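Local coordinates for vacuolar aminopeptidase 1 (Saccharomyces cerevisiae, PDB 5JGF), which removes amino acids from the N-terminus of peptides as a zinc-dependent dodecameric peptidase of the yeast vacuole, and is the major cargo of the cytoplasm-to-vacuole targeting pathway, at the interface of chains A and B and the interface of chains A and C. Coordinates in Å, arbitrary orientation; residue numbers count along the deposited sequence, not the author numbering. Chains: chain A/B/C, Vacuolar aminopeptidase 1.

Contact 1: the interface of chains A and B. Residues chain A 126, 347, 436-439; chain B 165, 167-169.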
loop_
_atom_site.group_PDB
_atom_site.type_symbol
_atom_site.label_atom_id
_atom_site.label_comp_id
_atom_site.label_asym_id
_atom_site.label_seq_id
_atom_site.Cartn_x
_atom_site.Cartn_y
_atom_site.Cartn_z
ATOM N N LEU A 126 -5.118 -26.164 -17.060
ATOM C CA LEU A 126 -5.746 -27.457 -17.314
ATOM C C LEU A 126 -5.291 -28.009 -18.673
ATOM O O LEU A 126 -5.374 -29.214 -18.928
ATOM C CB LEU A 126 -7.275 -27.320 -17.289
ATOM C CG LEU A 126 -7.849 -26.898 -15.936
ATOM C CD1 LEU A 126 -9.357 -26.747 -16.041
ATOM C CD2 LEU A 126 -7.498 -27.936 -14.881
ATOM N N HIS A 347 -24.380 -26.750 -14.489
ATOM C CA HIS A 347 -23.459 -27.211 -13.452
ATOM C C HIS A 347 -23.883 -28.206 -12.385
ATOM O O HIS A 347 -24.791 -27.944 -11.597
ATOM C CB HIS A 347 -22.880 -25.987 -12.742
ATOM C CG HIS A 347 -22.295 -24.973 -13.671
ATOM N ND1 HIS A 347 -21.084 -25.153 -14.305
ATOM C CD2 HIS A 347 -22.763 -23.772 -14.088
ATOM C CE1 HIS A 347 -20.830 -24.108 -15.071
ATOM N NE2 HIS A 347 -21.834 -23.254 -14.958
ATOM N N SER A 436 -16.908 -29.629 -13.771
ATOM C CA SER A 436 -15.759 -29.066 -14.471
ATOM C C SER A 436 -16.013 -28.546 -15.880
ATOM O O SER A 436 -15.214 -28.788 -16.787
ATOM C CB SER A 436 -14.651 -30.119 -14.516
ATOM O OG SER A 436 -14.505 -30.740 -13.250
ATOM N N MET A 437 -17.110 -27.824 -16.066
ATOM C CA MET A 437 -17.419 -27.277 -17.377
ATOM C C MET A 437 -16.238 -26.413 -17.828
ATOM O O MET A 437 -15.656 -25.676 -17.029
ATOM C CB MET A 437 -18.694 -26.433 -17.307
ATOM C CG MET A 437 -19.339 -26.161 -18.654
ATOM S SD MET A 437 -20.790 -25.103 -18.486
ATOM C CE MET A 437 -21.861 -26.171 -17.535
ATOM N N HIS A 438 -15.892 -26.531 -19.108
ATOM C CA HIS A 438 -14.795 -25.800 -19.741
ATOM C C HIS A 438 -13.388 -26.306 -19.430
ATOM O O HIS A 438 -12.400 -25.714 -19.861
ATOM C CB HIS A 438 -14.898 -24.296 -19.465
ATOM C CG HIS A 438 -15.993 -23.623 -20.237
ATOM N ND1 HIS A 438 -16.112 -22.252 -20.326
ATOM C CD2 HIS A 438 -17.017 -24.138 -20.959
ATOM C CE1 HIS A 438 -17.159 -21.952 -21.075
ATOM N NE2 HIS A 438 -17.725 -23.078 -21.472
ATOM N N SER A 439 -13.295 -27.397 -18.681
ATOM C CA SER A 439 -11.997 -27.995 -18.411
ATOM C C SER A 439 -11.644 -28.724 -19.706
ATOM O O SER A 439 -12.477 -28.822 -20.608
ATOM C CB SER A 439 -12.090 -29.025 -17.288
ATOM O OG SER A 439 -10.924 -29.834 -17.278
ATOM N N SER B 165 -12.272 -29.775 -10.967
ATOM C CA SER B 165 -12.012 -28.344 -10.999
ATOM C C SER B 165 -13.380 -27.678 -10.982
ATOM O O SER B 165 -14.368 -28.272 -11.418
ATOM C CB SER B 165 -11.291 -27.954 -12.291
ATOM O OG SER B 165 -12.114 -28.204 -13.426
ATOM N N ALA B 167 -15.980 -24.959 -12.386
ATOM C CA ALA B 167 -16.147 -24.273 -13.663
ATOM C C ALA B 167 -15.772 -22.804 -13.492
ATOM O O ALA B 167 -16.100 -22.184 -12.480
ATOM C CB ALA B 167 -17.590 -24.399 -14.151
ATOM N N PRO B 168 -15.078 -22.228 -14.485
ATOM C CA PRO B 168 -14.659 -20.823 -14.430
ATOM C C PRO B 168 -15.834 -19.849 -14.376
ATOM O O PRO B 168 -15.672 -18.690 -13.987
ATOM C CB PRO B 168 -13.821 -20.666 -15.700
ATOM C CG PRO B 168 -14.478 -21.638 -16.652
ATOM C CD PRO B 168 -14.680 -22.846 -15.763
ATOM N N HIS B 169 -17.012 -20.337 -14.756
ATOM C CA HIS B 169 -18.234 -19.538 -14.767
ATOM C C HIS B 169 -18.517 -18.903 -13.411
ATOM O O HIS B 169 -19.136 -17.842 -13.329
ATOM C CB HIS B 169 -19.435 -20.410 -15.158
ATOM C CG HIS B 169 -19.281 -21.101 -16.475
ATOM N ND1 HIS B 169 -18.284 -22.022 -16.720
ATOM C CD2 HIS B 169 -19.986 -20.994 -17.627
ATOM C CE1 HIS B 169 -18.382 -22.452 -17.966
ATOM N NE2 HIS B 169 -19.406 -21.844 -18.538
HETATM O O HOH W 1 -17.148 -28.555 -11.074
HETATM O O HOH W 2 -13.150 -26.262 -15.083
#
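The chain B loop at B:Ser165 and B:Ala167, running into the 3-10 helix 168-170, meets chain A between the loop A:Ser436 to A:Ser439 and the short strand 346-347, with A:Leu126 of the 3-10 helix 125-127 flanking it. B:His169 acts as a wedge in this patch of a two-fold interface. Its imidazole passes between two histidines of chain A. Toward A:His438, a zinc ligand, it turns an edge: B:His169 CE1 sits above the centre of the A:His438 ring, 3.4 Å from A:His438 CE1. Toward A:His347 it shows a face instead, with A:His347 CE1 3.7 Å from B:His169 CG, displaced to the rim, and the two rings 68° apart. A:Met437 packs against both A:His347 and B:His169. Its side chain leaves with CG anti to the backbone N (chi1 -163°) and bends at its end, which lays CE over a face of A:His347 while SD rests 3.5 Å from B:His169 NE2. The methyl of B:Ala167 presses on the A:His347 rim, its CB 3.4 Å from A:His347 CE1, and the B:Pro168 ring packs alongside CB of A:His438. B:His169 and A:His347 probably both contact the substrate, in which case the dimer would bring a residue of one subunit into the active site of the other. At the other end of the patch B:Ser165 supplies the polar grip. Water 1 links its carbonyl oxygen to the backbone N of A:Ser436. Water 2 joins B:Ser165 OG, 2.8 Å away, to the carbonyl oxygen of A:Met437. The hydroxyl A:Ser436 OG donates directly to B:Ser165 O at 3.1 Å, lying in the carbonyl plane on a lone pair, with a C=O...O angle of 129°.

Contact 2: the interface of chains A and C. Residues chain A 361, 373, 386, 390, 402, 404; chain C 100-102, 213, 235.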
loop_
_atom_site.group_PDB
_atom_site.type_symbol
_atom_site.label_atom_id
_atom_site.label_comp_id
_atom_site.label_asym_id
_atom_site.label_seq_id
_atom_site.Cartn_x
_atom_site.Cartn_y
_atom_site.Cartn_z
ATOM N N HIS A 361 -31.113 -25.442 -5.318
ATOM C CA HIS A 361 -31.053 -25.101 -6.734
ATOM C C HIS A 361 -29.805 -25.634 -7.429
ATOM O O HIS A 361 -29.127 -24.910 -8.157
ATOM C CB HIS A 361 -31.147 -23.584 -6.941
ATOM C CG HIS A 361 -32.411 -22.976 -6.416
ATOM N ND1 HIS A 361 -32.655 -22.818 -5.069
ATOM C CD2 HIS A 361 -33.493 -22.473 -7.055
ATOM C CE1 HIS A 361 -33.832 -22.242 -4.901
ATOM N NE2 HIS A 361 -34.362 -22.021 -6.091
ATOM N N LEU A 373 -32.483 -21.874 -14.456
ATOM C CA LEU A 373 -33.307 -20.733 -14.094
ATOM C C LEU A 373 -32.472 -19.513 -13.727
ATOM O O LEU A 373 -31.443 -19.631 -13.063
ATOM C CB LEU A 373 -34.204 -21.118 -12.914
ATOM C CG LEU A 373 -35.078 -22.357 -13.142
ATOM C CD1 LEU A 373 -34.879 -23.349 -12.003
ATOM C CD2 LEU A 373 -36.537 -21.938 -13.252
ATOM N N THR A 386 -41.418 -23.618 -17.223
ATOM C CA THR A 386 -41.053 -24.469 -16.099
ATOM C C THR A 386 -42.187 -25.458 -15.839
ATOM O O THR A 386 -41.957 -26.658 -15.689
ATOM C CB THR A 386 -40.807 -23.634 -14.825
ATOM O OG1 THR A 386 -39.720 -22.725 -15.049
ATOM C CG2 THR A 386 -40.467 -24.537 -13.648
ATOM N N GLU A 390 -42.118 -29.603 -16.213
ATOM C CA GLU A 390 -42.431 -30.432 -15.062
ATOM C C GLU A 390 -43.628 -31.342 -15.348
ATOM O O GLU A 390 -43.672 -32.479 -14.881
ATOM C CB GLU A 390 -42.659 -29.548 -13.828
ATOM C CG GLU A 390 -41.413 -28.700 -13.511
ATOM C CD GLU A 390 -41.500 -27.909 -12.214
ATOM O OE1 GLU A 390 -42.533 -27.253 -11.964
ATOM O OE2 GLU A 390 -40.512 -27.928 -11.450
ATOM N N TYR A 402 -33.022 -28.605 -10.713
ATOM C CA TYR A 402 -32.918 -27.159 -10.867
ATOM C C TYR A 402 -31.497 -26.649 -10.712
ATOM O O TYR A 402 -30.695 -27.220 -9.973
ATOM C CB TYR A 402 -33.714 -26.421 -9.788
ATOM C CG TYR A 402 -35.217 -26.409 -9.890
ATOM C CD1 TYR A 402 -35.881 -26.862 -11.028
ATOM C CD2 TYR A 402 -35.978 -25.894 -8.843
ATOM C CE1 TYR A 402 -37.273 -26.800 -11.114
ATOM C CE2 TYR A 402 -37.357 -25.825 -8.919
ATOM C CZ TYR A 402 -37.999 -26.278 -10.054
ATOM O OH TYR A 402 -39.370 -26.195 -10.115
ATOM N N GLN A 404 -29.733 -22.654 -10.390
ATOM C CA GLN A 404 -29.807 -21.202 -10.379
ATOM C C GLN A 404 -28.623 -20.748 -9.538
ATOM O O GLN A 404 -28.236 -21.423 -8.577
ATOM C CB GLN A 404 -31.118 -20.686 -9.762
ATOM C CG GLN A 404 -31.200 -19.152 -9.767
ATOM C CD GLN A 404 -32.603 -18.623 -9.529
ATOM O OE1 GLN A 404 -33.573 -19.125 -10.100
ATOM N NE2 GLN A 404 -32.716 -17.592 -8.699
ATOM N N LYS C 100 -37.450 -17.256 -5.270
ATOM C CA LYS C 100 -36.671 -18.226 -6.027
ATOM C C LYS C 100 -37.549 -19.424 -6.402
ATOM O O LYS C 100 -38.629 -19.605 -5.837
ATOM C CB LYS C 100 -35.460 -18.683 -5.206
ATOM C CG LYS C 100 -34.286 -17.713 -5.282
ATOM C CD LYS C 100 -33.196 -18.051 -4.280
ATOM C CE LYS C 100 -31.983 -17.147 -4.480
ATOM N NZ LYS C 100 -31.376 -16.777 -3.170
ATOM N N PRO C 101 -37.110 -20.237 -7.382
ATOM C CA PRO C 101 -37.879 -21.414 -7.807
ATOM C C PRO C 101 -38.284 -22.228 -6.580
ATOM O O PRO C 101 -39.378 -22.785 -6.514
ATOM C CB PRO C 101 -36.898 -22.148 -8.714
ATOM C CG PRO C 101 -36.187 -21.007 -9.387
ATOM C CD PRO C 101 -35.918 -20.053 -8.232
ATOM N N VAL C 102 -37.377 -22.292 -5.613
ATOM C CA VAL C 102 -37.620 -22.972 -4.348
ATOM C C VAL C 102 -37.345 -21.888 -3.308
ATOM O O VAL C 102 -36.190 -21.578 -3.021
ATOM C CB VAL C 102 -36.648 -24.154 -4.131
ATOM C CG1 VAL C 102 -36.833 -24.732 -2.734
ATOM C CG2 VAL C 102 -36.898 -25.231 -5.181
ATOM N N LYS C 213 -41.351 -27.126 -2.020
ATOM C CA LYS C 213 -40.575 -26.078 -2.677
ATOM C C LYS C 213 -40.839 -24.698 -2.079
ATOM O O LYS C 213 -40.062 -23.765 -2.276
ATOM C CB LYS C 213 -40.876 -26.066 -4.176
ATOM C CG LYS C 213 -40.582 -27.397 -4.844
ATOM C CD LYS C 213 -40.643 -27.309 -6.352
ATOM C CE LYS C 213 -40.355 -28.668 -6.970
ATOM N NZ LYS C 213 -40.254 -28.592 -8.448
ATOM N N GLN C 235 -47.350 -23.875 -10.326
ATOM C CA GLN C 235 -46.139 -23.064 -10.380
ATOM C C GLN C 235 -46.515 -21.642 -10.040
ATOM O O GLN C 235 -47.697 -21.313 -9.940
ATOM C CB GLN C 235 -45.526 -23.114 -11.787
ATOM C CG GLN C 235 -44.295 -24.003 -11.919
ATOM C CD GLN C 235 -43.237 -23.690 -10.865
ATOM O OE1 GLN C 235 -43.134 -22.558 -10.387
ATOM N NE2 GLN C 235 -42.439 -24.691 -10.511
HETATM O O HOH W 3 -40.385 -24.210 -8.693
#
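C:Pro101 forms the apolar centre, its ring received by A:Leu373, A:Tyr402, A:His361 and A:Gln404. A:Leu373 CD1 meets C:Pro101 CG at 3.7 Å and also lies over one face of the A:Tyr402 ring, while A:Tyr402 CE2 touches C:Pro101 CB and CG2 of C:Val102. At its margin A:His361 NE2 accepts the C:Val102 N-H at 3.1 Å, the donor tilted 31° from the imidazole plane. Further out, with CG anti to the carbonyl carbon (chi1 -74°), A:Tyr402 points its phenol into a polar cluster. A:Tyr402 OH donates to A:Glu390 OE2, on the syn side of the carboxylate, and receives a bond from C:Lys213 NZ at 3.0 Å. The extended C:Lys213 chain reaches A:Glu390 tip to tip, its NZ 3.1 Å from A:Glu390 OE2 in a salt bridge. The other carboxylate oxygen, A:Glu390 OE1, takes a nearly straight bond from C:Gln235 NE2 (2.9 Å, 169° at H), syn but tilted from the carboxylate plane, and near the amide plane. Water 3 connects the phenol to C:Gln235 NE2 and to C:Pro101 O. A phenylalanine in place of A:Tyr402 would probably leave C:Lys213 and water 3 without their hydroxyl partner and A:Glu390 OE2 without the phenol donor. In the fold, A:Tyr402 on strand 401-403 and A:Glu390 on helix 383-396 face a chain C surface built from the loops carrying C:Pro101 and C:Lys213 and from strand 233-242.

Contact 1 and contact 2 lie about 23 Å apart, measured between the centres of their C-alpha atoms, and both fall on chain A without sharing a residue. Contact 1 belongs to a two-fold interface, whereas contact 2 does not follow an exact two-fold, so chain A meets chains B and C in different ways. Each subunit carries both kinds of surface, and their combination is consistent with the tetrahedral dodecamer. Contact 1 adjoins the zinc site and so may couple assembly to activity; contact 2, away from the metal ligands described here, appears mainly structural, joining such pairs into the larger shell.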